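Uncharacterized protein Lpg0364 (Legionella pneumophila subsp. pneumophila, PDB 4Q63) is of unknown function but belongs to the PilZ-like family and may bind the bacterial second messenger cyclic di-GMP. Local coordinates at residues Asn35-Val40 and Leu77-Glu82; Val39-Thr44 and Glu71-Val76; Pro47-Leu52 and Cys64-Arg69. All blocks are in the same frame, centred on the assembly; numbering follows the deposited sequence.

Contact 1: Asn35-Val40 and Leu77-Glu82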
ATOM      1  N   ASN A  35      -0.500   5.265  -6.312  1.00 32.13           N
ATOM      2  CA  ASN A  35      -0.245   6.540  -5.631  1.00 34.82           C
ATOM      3  C   ASN A  35      -0.580   6.528  -4.134  1.00 30.92           C
ATOM      4  O   ASN A  35      -0.408   7.538  -3.433  1.00 29.56           O
ATOM      5  CB  ASN A  35      -1.039   7.676  -6.291  1.00 44.80           C
ATOM      6  CG  ASN A  35      -0.524   8.042  -7.669  1.00 58.48           C
ATOM      7  OD1 ASN A  35       0.642   7.833  -7.990  1.00 63.47           O
ATOM      8  ND2 ASN A  35      -1.403   8.607  -8.493  1.00 68.35           N
ATOM      9  N   GLY A  36      -1.078   5.406  -3.641  1.00 31.74           N
ATOM     10  CA  GLY A  36      -1.494   5.362  -2.250  1.00 38.42           C
ATOM     11  C   GLY A  36      -2.270   4.118  -1.868  1.00 36.62           C
ATOM     12  O   GLY A  36      -2.446   3.214  -2.682  1.00 34.72           O
ATOM     13  N   ALA A  37      -2.737   4.096  -0.624  1.00 35.69           N
ATOM     14  CA  ALA A  37      -3.382   2.929  -0.041  1.00 35.45           C
ATOM     15  C   ALA A  37      -4.331   3.344   1.084  1.00 37.42           C
ATOM     16  O   ALA A  37      -4.178   4.414   1.673  1.00 35.10           O
ATOM     17  CB  ALA A  37      -2.326   1.986   0.524  1.00 31.69           C
ATOM     18  N   VAL A  38      -5.276   2.464   1.382  1.00 37.01           N
ATOM     19  CA  VAL A  38      -6.124   2.573   2.565  1.00 35.66           C
ATOM     20  C   VAL A  38      -5.747   1.459   3.536  1.00 35.00           C
ATOM     21  O   VAL A  38      -5.794   0.283   3.179  1.00 36.04           O
ATOM     22  CB  VAL A  38      -7.568   2.419   2.160  1.00 38.26           C
ATOM     23  CG1 VAL A  38      -8.516   2.585   3.405  1.00 38.02           C
ATOM     24  CG2 VAL A  38      -7.886   3.441   1.063  1.00 42.39           C
ATOM     25  N   VAL A  39      -5.303   1.837   4.733  1.00 33.66           N
ATOM     26  CA  VAL A  39      -4.923   0.874   5.765  1.00 36.71           C
ATOM     27  C   VAL A  39      -5.786   1.042   7.032  1.00 44.11           C
ATOM     28  O   VAL A  39      -6.407   2.093   7.244  1.00 35.56           O
ATOM     29  CB  VAL A  39      -3.436   0.989   6.136  1.00 38.32           C
ATOM     30  CG1 VAL A  39      -2.559   0.790   4.884  1.00 36.29           C
ATOM     31  CG2 VAL A  39      -3.134   2.342   6.780  1.00 42.20           C
ATOM     32  N   VAL A  40      -5.820   0.010   7.868  1.00 40.40           N
ATOM     33  CA  VAL A  40      -6.616   0.061   9.088  1.00 41.98           C
ATOM     34  C   VAL A  40      -5.784   0.494  10.290  1.00 45.06           C
ATOM     35  O   VAL A  40      -4.693  -0.027  10.519  1.00 48.34           O
ATOM     36  CB  VAL A  40      -7.246  -1.295   9.381  1.00 42.56           C
ATOM     37  CG1 VAL A  40      -8.304  -1.170  10.519  1.00 42.51           C
ATOM     38  CG2 VAL A  40      -7.877  -1.847   8.106  1.00 43.05           C
ATOM     39  N   LEU A  77      -3.050   6.578   2.953  1.00 30.72           N
ATOM     40  CA  LEU A  77      -1.641   6.883   2.710  1.00 29.94           C
ATOM     41  C   LEU A  77      -1.437   7.378   1.294  1.00 29.67           C
ATOM     42  O   LEU A  77      -2.115   6.953   0.365  1.00 31.20           O
ATOM     43  CB  LEU A  77      -0.760   5.646   2.914  1.00 27.83           C
ATOM     44  CG  LEU A  77      -0.945   4.828   4.184  1.00 32.65           C
ATOM     45  CD1 LEU A  77       0.088   3.679   4.202  1.00 31.22           C
ATOM     46  CD2 LEU A  77      -0.833   5.704   5.444  1.00 30.99           C
ATOM     47  N   HIS A  78      -0.509   8.303   1.148  1.00 27.72           N
ATOM     48  CA  HIS A  78      -0.087   8.811  -0.145  1.00 25.42           C
ATOM     49  C   HIS A  78       1.387   8.399  -0.353  1.00 27.55           C
ATOM     50  O   HIS A  78       2.217   8.697   0.508  1.00 28.14           O
ATOM     51  CB  HIS A  78      -0.165  10.308  -0.045  1.00 27.30           C
ATOM     52  CG  HIS A  78       0.436  11.042  -1.194  1.00 31.82           C
ATOM     53  ND1 HIS A  78       1.150  12.208  -1.031  1.00 34.94           N
ATOM     54  CD2 HIS A  78       0.388  10.803  -2.522  1.00 31.99           C
ATOM     55  CE1 HIS A  78       1.539  12.645  -2.214  1.00 37.24           C
ATOM     56  NE2 HIS A  78       1.082  11.813  -3.130  1.00 30.70           N
ATOM     57  N   PHE A  79       1.710   7.730  -1.470  1.00 28.33           N
ATOM     58  CA  PHE A  79       3.109   7.356  -1.770  1.00 28.00           C
ATOM     59  C   PHE A  79       3.763   8.527  -2.487  1.00 30.10           C
ATOM     60  O   PHE A  79       3.329   8.943  -3.557  1.00 32.38           O
ATOM     61  CB  PHE A  79       3.202   6.105  -2.648  1.00 25.68           C
ATOM     62  CG  PHE A  79       2.538   4.891  -2.057  1.00 29.41           C
ATOM     63  CD1 PHE A  79       2.697   4.573  -0.717  1.00 34.10           C
ATOM     64  CD2 PHE A  79       1.740   4.076  -2.840  1.00 30.10           C
ATOM     65  CE1 PHE A  79       2.093   3.464  -0.182  1.00 35.01           C
ATOM     66  CE2 PHE A  79       1.124   2.951  -2.303  1.00 28.75           C
ATOM     67  CZ  PHE A  79       1.295   2.644  -0.981  1.00 32.66           C
ATOM     68  N   THR A  80       4.816   9.061  -1.890  1.00 23.98           N
ATOM     69  CA  THR A  80       5.326  10.351  -2.299  1.00 29.63           C
ATOM     70  C   THR A  80       6.395  10.381  -3.382  1.00 35.86           C
ATOM     71  O   THR A  80       6.680  11.453  -3.925  1.00 38.77           O
ATOM     72  CB  THR A  80       5.842  11.114  -1.074  1.00 34.93           C
ATOM     73  OG1 THR A  80       6.736  10.268  -0.341  1.00 37.99           O
ATOM     74  CG2 THR A  80       4.664  11.485  -0.168  1.00 33.85           C
ATOM     75  N   LYS A  81       7.005   9.237  -3.697  1.00 40.25           N
ATOM     76  CA  LYS A  81       8.114   9.249  -4.659  1.00 43.56           C
ATOM     77  C   LYS A  81       7.688   8.712  -6.017  1.00 43.84           C
ATOM     78  O   LYS A  81       7.287   7.545  -6.146  1.00 38.52           O
ATOM     79  CB  LYS A  81       9.325   8.470  -4.131  1.00 43.36           C
ATOM     80  CG  LYS A  81       9.727   8.883  -2.723  1.00 53.36           C
ATOM     81  CD  LYS A  81      10.184  10.348  -2.689  1.00 63.27           C
ATOM     82  CE  LYS A  81      10.418  10.841  -1.263  1.00 62.57           C
ATOM     83  NZ  LYS A  81      11.157   9.866  -0.429  1.00 31.55           N
ATOM     84  N   GLU A  82       7.802   9.568  -7.025  1.00 43.92           N
ATOM     85  CA  GLU A  82       7.370   9.227  -8.372  1.00 49.22           C
ATOM     86  C   GLU A  82       8.022   7.949  -8.895  1.00 46.09           C
ATOM     87  O   GLU A  82       7.333   7.090  -9.438  1.00 43.26           O
ATOM     88  CB  GLU A  82       7.607  10.387  -9.343  0.70 56.26           C
ATOM     89  CG  GLU A  82       6.763  10.292 -10.606  0.93 61.29           C
ATOM     90  CD  GLU A  82       6.701  11.606 -11.361  0.39 70.28           C
ATOM     91  OE1 GLU A  82       7.719  11.979 -11.982  0.81 73.77           O
ATOM     92  OE2 GLU A  82       5.635  12.266 -11.326  0.79 74.89           O
TER
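Phe79 lays its ring against the backbone of Gly36, and this contact joins the ends of two antiparallel strands. CG of Phe79 stands anti to its carbonyl carbon and beside the backbone N (chi1 -58°). One ring face lies over Gly36 CA in a CH-pi contact, the carbon 3.8 Å from the centroid of the Phe79 ring and offset toward the rim. The tip atom CZ of Phe79 meets Ala37 CB obliquely at 4.0 Å. Ala37 and Leu77 form a hydrogen-bonded pair: Leu77 N donates a hydrogen bond to Ala37 O at 2.8 Å, and Ala37 N returns one to Leu77 O at 3.1 Å. A step further along, CD1 of Leu77 reaches CG1 of Val39 at 4.0 Å, the two side chains crossing at about a right angle, so apolar branches line the face that also carries Phe79.

The polar focus is Asn35 O. Phe79 N binds it at 2.9 Å from well above the carbonyl plane, and His78 CA adds a longer CH contact to the same oxygen. The imidazole of His78 turns its edge to that oxygen too, with CD2 3.5 Å from Asn35 O, while its ND1 is hydrogen-bonded to Glu66 OE2.

In the curled antiparallel sheet, strand 36-40 lies between strands 25-33 and 74-79, with strand 59-71 on the far edge of the latter. Val39 packs on Ile27 and Ile29, and Phe79 meets Thr85 and Leu88, so this apolar face of the strand pair is covered by the C-terminal helix 82-100.

Contact 2: Val39-Thr44 and Glu71-Val76. With CD (cadmium ion), chain E.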
ATOM      1  N   VAL A  39      -5.303   1.837   4.733  1.00 33.66           N
ATOM      2  CA  VAL A  39      -4.923   0.874   5.765  1.00 36.71           C
ATOM      3  C   VAL A  39      -5.786   1.042   7.032  1.00 44.11           C
ATOM      4  O   VAL A  39      -6.407   2.093   7.244  1.00 35.56           O
ATOM      5  CB  VAL A  39      -3.436   0.989   6.136  1.00 38.32           C
ATOM      6  CG1 VAL A  39      -2.559   0.790   4.884  1.00 36.29           C
ATOM      7  CG2 VAL A  39      -3.134   2.342   6.780  1.00 42.20           C
ATOM      8  N   VAL A  40      -5.820   0.010   7.868  1.00 40.40           N
ATOM      9  CA  VAL A  40      -6.616   0.061   9.088  1.00 41.98           C
ATOM     10  C   VAL A  40      -5.784   0.494  10.290  1.00 45.06           C
ATOM     11  O   VAL A  40      -4.693  -0.027  10.519  1.00 48.34           O
ATOM     12  CB  VAL A  40      -7.246  -1.295   9.381  1.00 42.56           C
ATOM     13  CG1 VAL A  40      -8.304  -1.170  10.519  1.00 42.51           C
ATOM     14  CG2 VAL A  40      -7.877  -1.847   8.106  1.00 43.05           C
ATOM     15  N   LYS A  41      -6.314   1.439  11.066  1.00 59.91           N
ATOM     16  CA  LYS A  41      -5.628   1.947  12.252  1.00 62.33           C
ATOM     17  C   LYS A  41      -5.457   0.871  13.328  1.00 66.80           C
ATOM     18  O   LYS A  41      -6.373   0.092  13.588  1.00 64.25           O
ATOM     19  CB  LYS A  41      -6.390   3.154  12.816  1.00 71.90           C
ATOM     20  CG  LYS A  41      -5.921   3.638  14.180  1.00 79.21           C
ATOM     21  CD  LYS A  41      -6.749   4.829  14.644  1.00 83.29           C
ATOM     22  CE  LYS A  41      -6.149   5.475  15.884  1.00 88.86           C
ATOM     23  NZ  LYS A  41      -6.780   6.790  16.192  1.00 94.07           N
ATOM     24  N   GLN A  42      -4.282   0.833  13.950  1.00 69.79           N
ATOM     25  CA  GLN A  42      -4.038  -0.081  15.068  1.00 79.19           C
ATOM     26  C   GLN A  42      -3.734   0.671  16.362  1.00 84.28           C
ATOM     27  O   GLN A  42      -3.839   1.898  16.412  1.00 80.59           O
ATOM     28  CB  GLN A  42      -2.900  -1.042  14.741  1.00 79.95           C
ATOM     29  CG  GLN A  42      -3.245  -2.035  13.660  0.83 78.15           C
ATOM     30  CD  GLN A  42      -2.017  -2.589  12.974  0.81 74.66           C
ATOM     31  OE1 GLN A  42      -0.958  -1.957  12.965  0.84 75.10           O
ATOM     32  NE2 GLN A  42      -2.151  -3.773  12.393  0.82 72.32           N
ATOM     33  N   LYS A  43      -3.360  -0.072  17.402  1.00 90.54           N
ATOM     34  CA  LYS A  43      -3.058   0.519  18.703  1.00 98.58           C
ATOM     35  C   LYS A  43      -1.907   1.506  18.578  1.00100.24           C
ATOM     36  O   LYS A  43      -2.015   2.662  18.988  1.00102.96           O
ATOM     37  CB  LYS A  43      -2.702  -0.560  19.724  1.00102.68           C
ATOM     38  CG  LYS A  43      -2.702  -0.066  21.161  0.87107.88           C
ATOM     39  CD  LYS A  43      -1.956  -1.017  22.078  0.83111.90           C
ATOM     40  CE  LYS A  43      -2.535  -2.418  22.021  0.89112.64           C
ATOM     41  NZ  LYS A  43      -1.796  -3.351  22.915  0.95118.25           N
ATOM     42  N   THR A  44      -0.805   1.036  18.005  0.76100.39           N
ATOM     43  CA  THR A  44       0.339   1.889  17.731  0.76100.44           C
ATOM     44  C   THR A  44      -0.042   2.914  16.671  0.76 93.82           C
ATOM     45  O   THR A  44      -0.280   2.558  15.519  0.76 86.88           O
ATOM     46  CB  THR A  44       1.539   1.071  17.211  0.76100.00           C
ATOM     47  OG1 THR A  44       1.557  -0.215  17.843  0.76104.74           O
ATOM     48  CG2 THR A  44       2.847   1.797  17.492  0.76101.12           C
ATOM     49  N   GLU A  71      -9.930   8.491   8.371  1.00 55.39           N
ATOM     50  CA  GLU A  71     -11.390   8.347   8.323  1.00 67.66           C
ATOM     51  C   GLU A  71     -11.861   7.181   9.191  1.00 68.13           C
ATOM     52  O   GLU A  71     -11.590   6.018   8.877  1.00 66.93           O
ATOM     53  CB  GLU A  71     -11.871   8.182   6.868  1.00 75.65           C
ATOM     54  CG  GLU A  71     -10.841   7.538   5.922  1.00 77.55           C
ATOM     55  CD  GLU A  71     -11.240   7.612   4.448  1.00 80.29           C
ATOM     56  OE1 GLU A  71     -10.973   6.642   3.702  1.00 77.17           O
ATOM     57  OE2 GLU A  71     -11.812   8.644   4.030  1.00 85.54           O
ATOM     58  N   ASP A  72     -12.586   7.510  10.260  1.00 74.50           N
ATOM     59  CA  ASP A  72     -12.907   6.568  11.337  1.00 73.53           C
ATOM     60  C   ASP A  72     -11.695   5.697  11.689  1.00 71.02           C
ATOM     61  O   ASP A  72     -10.700   6.201  12.218  1.00 71.68           O
ATOM     62  CB  ASP A  72     -14.135   5.710  11.010  1.00 73.07           C
ATOM     63  CG  ASP A  72     -14.769   5.112  12.256  1.00 81.32           C
ATOM     64  OD1 ASP A  72     -14.014   4.881  13.228  1.00 74.07           O
ATOM     65  OD2 ASP A  72     -16.010   4.885  12.280  1.00 84.13           O
ATOM     66  N   ASN A  73     -11.766   4.406  11.374  1.00 61.03           N
ATOM     67  CA  ASN A  73     -10.651   3.500  11.659  1.00 63.77           C
ATOM     68  C   ASN A  73      -9.701   3.230  10.482  1.00 61.96           C
ATOM     69  O   ASN A  73      -8.739   2.475  10.623  1.00 64.63           O
ATOM     70  CB  ASN A  73     -11.151   2.182  12.272  1.00 67.26           C
ATOM     71  CG  ASN A  73     -11.145   2.213  13.796  1.00 73.12           C
ATOM     72  OD1 ASN A  73     -10.175   2.664  14.414  1.00 72.19           O
ATOM     73  ND2 ASN A  73     -12.227   1.740  14.407  1.00 72.45           N
ATOM     74  N   ASN A  74      -9.967   3.857   9.335  1.00 60.03           N
ATOM     75  CA  ASN A  74      -9.067   3.771   8.187  1.00 54.48           C
ATOM     76  C   ASN A  74      -8.172   4.995   8.054  1.00 50.82           C
ATOM     77  O   ASN A  74      -8.525   6.115   8.436  1.00 54.50           O
ATOM     78  CB  ASN A  74      -9.826   3.559   6.873  1.00 57.23           C
ATOM     79  CG  ASN A  74     -10.526   2.215   6.812  1.00 64.41           C
ATOM     80  OD1 ASN A  74     -10.160   1.280   7.521  1.00 66.44           O
ATOM     81  ND2 ASN A  74     -11.543   2.115   5.963  1.00 65.65           N
ATOM     82  N   ILE A  75      -7.003   4.752   7.499  1.00 39.99           N
ATOM     83  CA  ILE A  75      -5.998   5.766   7.307  1.00 42.59           C
ATOM     84  C   ILE A  75      -5.712   5.753   5.824  1.00 39.90           C
ATOM     85  O   ILE A  75      -5.521   4.684   5.238  1.00 43.14           O
ATOM     86  CB  ILE A  75      -4.742   5.386   8.117  1.00 48.87           C
ATOM     87  CG1 ILE A  75      -5.125   5.193   9.597  1.00 59.02           C
ATOM     88  CG2 ILE A  75      -3.679   6.431   7.986  1.00 48.01           C
ATOM     89  CD1 ILE A  75      -3.982   4.720  10.475  1.00 60.59           C
ATOM     90  N   VAL A  76      -5.705   6.920   5.192  1.00 32.36           N
ATOM     91  CA  VAL A  76      -5.320   6.978   3.775  1.00 28.65           C
ATOM     92  C   VAL A  76      -3.850   7.407   3.623  1.00 30.24           C
ATOM     93  O   VAL A  76      -3.459   8.474   4.105  1.00 30.96           O
ATOM     94  CB  VAL A  76      -6.228   7.957   2.984  1.00 37.01           C
ATOM     95  CG1 VAL A  76      -5.814   8.017   1.516  1.00 35.76           C
ATOM     96  CG2 VAL A  76      -7.704   7.574   3.131  1.00 41.10           C
TER
HETATM   97 CD    CD E 204     -15.461   3.096  14.480  0.50 38.40          CD
HETATM   98  O   HOH W   1     -14.329   1.329  12.948  1.00 49.96           O
HETATM   99  O   HOH W   2     -14.190   2.233  16.550  1.00 55.18           O
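Ile75 carries the apolar side of this contact by touching both Val39 of the opposing strand and Lys41 just past its end. Its CG1 lies anti to the carbonyl carbon (chi1 -56°), and the extended second torsion (176°) sends CD1 on to the backbone of Lys41, where it rests 3.7 Å from Lys41 CA. Lys41 CB is equally near that methyl. CG2 of Val39, the branch held between its own backbone N and carbonyl carbon, packs on Ile75 CB at 3.7 Å.

Backbone pairing fixes this meeting. Val39 and Ile75 are a hydrogen-bonded antiparallel pair, and Ile75 N donates to Val39 O at 2.7 Å. The ladder then runs past the strand end, for Lys41 N reaches Asn73 O at 2.7 Å in a nearly straight bond (173° at the hydrogen). Lys41 CB also lies close to that oxygen, at 3.3 Å from Asn73 O. From there the lysine chain is extended and crosses the Asn73 side chain at about a right angle.

Asn73 belongs to a type II' turn from Glu71 to Asn74, closed by backbone bonds in both directions between those two residues, as in a tight two-residue beta hairpin. Within the turn, Asp72 OD1 binds a cadmium ion at 2.6 Å. Two waters and two atoms from elsewhere in the structure also bind the ion, and Asn73 ND2 donates to one of those waters, water 1, at 2.6 Å.

The hairpin joins strands 59-71 and 74-79. Ile75 also packs on Val67 of the former, while Val40 touches Glu28 of strand 25-33, so side-chain contacts continue across four neighbouring strands.

Contact 3: Pro47-Leu52 and Cys64-Arg69. With CD (cadmium ion), chain F; CD (cadmium ion), chain C.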
ATOM      1  N   PRO A  47       3.514   6.436  12.230  1.00 60.31           N
ATOM      2  CA  PRO A  47       4.123   7.731  11.911  1.00 49.43           C
ATOM      3  C   PRO A  47       3.396   8.440  10.778  1.00 40.15           C
ATOM      4  O   PRO A  47       2.940   7.783   9.842  1.00 36.38           O
ATOM      5  CB  PRO A  47       5.532   7.343  11.447  1.00 50.06           C
ATOM      6  CG  PRO A  47       5.807   6.057  12.129  1.00 56.49           C
ATOM      7  CD  PRO A  47       4.493   5.337  12.152  1.00 57.90           C
ATOM      8  N   LYS A  48       3.289   9.763  10.867  1.00 40.37           N
ATOM      9  CA  LYS A  48       2.669  10.556   9.812  1.00 36.49           C
ATOM     10  C   LYS A  48       3.409  10.423   8.484  1.00 35.58           C
ATOM     11  O   LYS A  48       2.808  10.551   7.432  1.00 31.73           O
ATOM     12  CB  LYS A  48       2.556  12.026  10.228  1.00 38.80           C
ATOM     13  CG  LYS A  48       1.493  12.247  11.278  0.55 52.26           C
ATOM     14  CD  LYS A  48       0.166  11.690  10.788  0.71 54.19           C
ATOM     15  CE  LYS A  48      -0.397  12.536   9.658  0.47 51.89           C
ATOM     16  NZ  LYS A  48      -0.875  13.857  10.139  0.51 59.77           N
ATOM     17  N   GLU A  49       4.703  10.129   8.547  1.00 33.26           N
ATOM     18  CA  GLU A  49       5.540   9.998   7.351  1.00 30.06           C
ATOM     19  C   GLU A  49       6.489   8.868   7.651  1.00 27.11           C
ATOM     20  O   GLU A  49       6.974   8.749   8.777  1.00 29.62           O
ATOM     21  CB  GLU A  49       6.378  11.270   7.123  1.00 35.20           C
ATOM     22  CG  GLU A  49       5.665  12.429   6.481  0.71 42.57           C
ATOM     23  CD  GLU A  49       6.364  13.755   6.731  0.03 44.69           C
ATOM     24  OE1 GLU A  49       5.807  14.794   6.328  0.39 49.08           O
ATOM     25  OE2 GLU A  49       7.465  13.766   7.329  0.77 42.86           O
ATOM     26  N   GLY A  50       6.762   8.028   6.658  1.00 30.93           N
ATOM     27  CA  GLY A  50       7.708   6.950   6.861  1.00 31.06           C
ATOM     28  C   GLY A  50       7.920   6.079   5.638  1.00 31.03           C
ATOM     29  O   GLY A  50       7.780   6.532   4.497  1.00 27.87           O
ATOM     30  N   VAL A  51       8.256   4.819   5.889  1.00 31.08           N
ATOM     31  CA  VAL A  51       8.515   3.843   4.838  1.00 30.31           C
ATOM     32  C   VAL A  51       7.600   2.663   5.051  1.00 30.59           C
ATOM     33  O   VAL A  51       7.549   2.110   6.147  1.00 35.44           O
ATOM     34  CB  VAL A  51       9.961   3.282   4.913  1.00 36.35           C
ATOM     35  CG1 VAL A  51      10.133   2.131   3.901  1.00 38.11           C
ATOM     36  CG2 VAL A  51      10.989   4.366   4.676  1.00 37.08           C
ATOM     37  N   LEU A  52       6.878   2.275   4.006  1.00 27.31           N
ATOM     38  CA  LEU A  52       6.017   1.097   4.058  1.00 33.40           C
ATOM     39  C   LEU A  52       6.674  -0.032   3.257  1.00 36.21           C
ATOM     40  O   LEU A  52       7.185   0.208   2.158  1.00 34.91           O
ATOM     41  CB  LEU A  52       4.671   1.438   3.442  1.00 31.40           C
ATOM     42  CG  LEU A  52       3.609   0.345   3.328  1.00 45.43           C
ATOM     43  CD1 LEU A  52       3.209  -0.145   4.717  1.00 51.82           C
ATOM     44  CD2 LEU A  52       2.381   0.891   2.590  1.00 44.18           C
ATOM     45  N   CYS A  64       8.115   5.149   0.341  1.00 29.38           N
ATOM     46  CA  CYS A  64       7.907   6.314   1.163  1.00 34.57           C
ATOM     47  C   CYS A  64       6.417   6.667   1.138  1.00 30.51           C
ATOM     48  O   CYS A  64       5.793   6.685   0.067  1.00 29.07           O
ATOM     49  CB  CYS A  64       8.749   7.458   0.587  1.00 34.68           C
ATOM     50  SG  CYS A  64      10.455   7.463   1.103  0.80 31.54           S
ATOM     51  N   TYR A  65       5.833   6.928   2.304  1.00 31.19           N
ATOM     52  CA  TYR A  65       4.419   7.294   2.366  1.00 22.51           C
ATOM     53  C   TYR A  65       4.212   8.468   3.318  1.00 24.44           C
ATOM     54  O   TYR A  65       5.046   8.746   4.191  1.00 24.57           O
ATOM     55  CB  TYR A  65       3.562   6.125   2.891  1.00 24.11           C
ATOM     56  CG  TYR A  65       3.721   5.944   4.377  1.00 28.66           C
ATOM     57  CD1 TYR A  65       4.710   5.118   4.886  1.00 27.13           C
ATOM     58  CD2 TYR A  65       2.894   6.619   5.284  1.00 27.88           C
ATOM     59  CE1 TYR A  65       4.864   4.972   6.238  1.00 30.11           C
ATOM     60  CE2 TYR A  65       3.066   6.503   6.630  1.00 26.58           C
ATOM     61  CZ  TYR A  65       4.048   5.676   7.110  1.00 31.13           C
ATOM     62  OH  TYR A  65       4.226   5.536   8.467  1.00 33.64           O
ATOM     63  N   GLU A  66       3.053   9.103   3.209  1.00 26.68           N
ATOM     64  CA  GLU A  66       2.614   9.972   4.281  1.00 25.22           C
ATOM     65  C   GLU A  66       1.107   9.762   4.472  1.00 25.81           C
ATOM     66  O   GLU A  66       0.392   9.454   3.512  1.00 26.32           O
ATOM     67  CB  GLU A  66       2.887  11.418   3.895  1.00 28.37           C
ATOM     68  CG  GLU A  66       2.166  11.776   2.615  1.00 31.85           C
ATOM     69  CD  GLU A  66       2.469  13.157   2.129  1.00 28.66           C
ATOM     70  OE1 GLU A  66       3.263  13.854   2.789  1.00 33.54           O
ATOM     71  OE2 GLU A  66       1.931  13.526   1.072  1.00 32.05           O
ATOM     72  N   VAL A  67       0.641   9.919   5.706  1.00 27.41           N
ATOM     73  CA  VAL A  67      -0.799   9.899   6.008  1.00 28.34           C
ATOM     74  C   VAL A  67      -1.422  11.209   5.543  1.00 28.30           C
ATOM     75  O   VAL A  67      -0.937  12.287   5.917  1.00 30.66           O
ATOM     76  CB  VAL A  67      -1.035   9.710   7.511  1.00 33.77           C
ATOM     77  CG1 VAL A  67      -2.528   9.804   7.856  1.00 38.92           C
ATOM     78  CG2 VAL A  67      -0.426   8.377   7.991  1.00 30.56           C
ATOM     79  N   ILE A  68      -2.470  11.132   4.710  1.00 27.72           N
ATOM     80  CA  ILE A  68      -3.121  12.357   4.193  1.00 28.04           C
ATOM     81  C   ILE A  68      -4.557  12.512   4.638  1.00 31.35           C
ATOM     82  O   ILE A  68      -5.140  13.602   4.514  1.00 35.11           O
ATOM     83  CB  ILE A  68      -3.083  12.472   2.641  1.00 29.87           C
ATOM     84  CG1 ILE A  68      -3.894  11.335   1.989  1.00 35.68           C
ATOM     85  CG2 ILE A  68      -1.632  12.487   2.173  1.00 28.80           C
ATOM     86  CD1 ILE A  68      -4.355  11.602   0.559  1.00 40.88           C
ATOM     87  N   ARG A  69      -5.137  11.440   5.171  1.00 29.90           N
ATOM     88  CA  ARG A  69      -6.516  11.522   5.672  1.00 36.81           C
ATOM     89  C   ARG A  69      -6.737  10.389   6.671  1.00 40.75           C
ATOM     90  O   ARG A  69      -6.282   9.262   6.458  1.00 38.14           O
ATOM     91  CB  ARG A  69      -7.508  11.403   4.496  1.00 36.94           C
ATOM     92  CG  ARG A  69      -8.986  11.453   4.857  1.00 46.46           C
ATOM     93  CD  ARG A  69      -9.854  11.268   3.598  1.00 51.79           C
ATOM     94  NE  ARG A  69      -9.341  12.089   2.514  1.00 57.01           N
ATOM     95  CZ  ARG A  69      -8.947  11.630   1.328  1.00 57.64           C
ATOM     96  NH1 ARG A  69      -9.069  10.344   1.031  1.00 57.67           N
ATOM     97  NH2 ARG A  69      -8.458  12.473   0.429  1.00 52.47           N
TER
HETATM   98 CD    CD F 205       7.809  15.551   4.749  0.50 72.52          CD
HETATM   99 CD    CD C 202       2.200  15.975   1.738  0.75 31.99          CD
HETATM  100  O   HOH W   3       2.250  16.214  -0.632  1.00 33.27           O
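Lys48 O is gripped by two neighbouring groups of the opposite strand: Val67 N donates to it at 2.8 Å, and Glu66 CA brings a CH contact to the same oxygen. Nearby, the side chain of Lys48 folds at several torsions, and its CE comes to rest 3.6 Å from Val67 CB, the side chains crossing at about a right angle.

Tyr65 makes the broadest contact. Its CG takes the position between backbone N and carbonyl carbon (chi1 75°), and the ring lies beside the partner strand with one face over Gly50 N, 3.6 Å above the plane and toward the rim. The glycine has no side chain, and its peptide meets the ring directly: Tyr65 CE1 is 3.3 Å from Gly50 C. At the far end, Tyr65 OH donates to Pro47 O at 2.9 Å, from a direction tilted out of the carbonyl plane. Gly50 and Tyr65 also bond to each other through both backbones. Leu52 CB packs near the ring, and Leu22 of strand 18-22 also touches Tyr65. The whole forms part of the beta hairpin of strands 49-56 and 59-71.

On the other face, Glu49 and Glu66 lie side by side and point the same way. Glu49 OE1 binds one cadmium ion at 2.7 Å, and Glu66 grips a second with both oxygens, OE1 standing 2.6 Å from the metal. His78 ND1 is hydrogen-bonded to Glu66 OE2 as well. With Glu49 OE1 and Glu66 OE1 4.5 Å apart, the two carboxylates would be expected to repel, and the bound cadmium ions probably offset this.

How the contacts relate
Along the chain the three contacts are nested: 47-52 with 64-69 (contact 3) lies within the loop closed by contact 2, which in turn starts from the same strand as contact 1. Contacts 1 and 2 share strands 36-40 and 74-79, their centres about 13 Å apart, so they are successive portions of one ladder. Contact 3 is on the adjoining hairpin, with its centre about 7 Å from that of contact 1 and about 12 Å from that of contact 2. Strand 59-71 pairs with strand 74-79, and all three therefore belong to one curled antiparallel sheet. They illustrate how a PilZ-like barrel is built from local hairpins and a longer-range strand pairing.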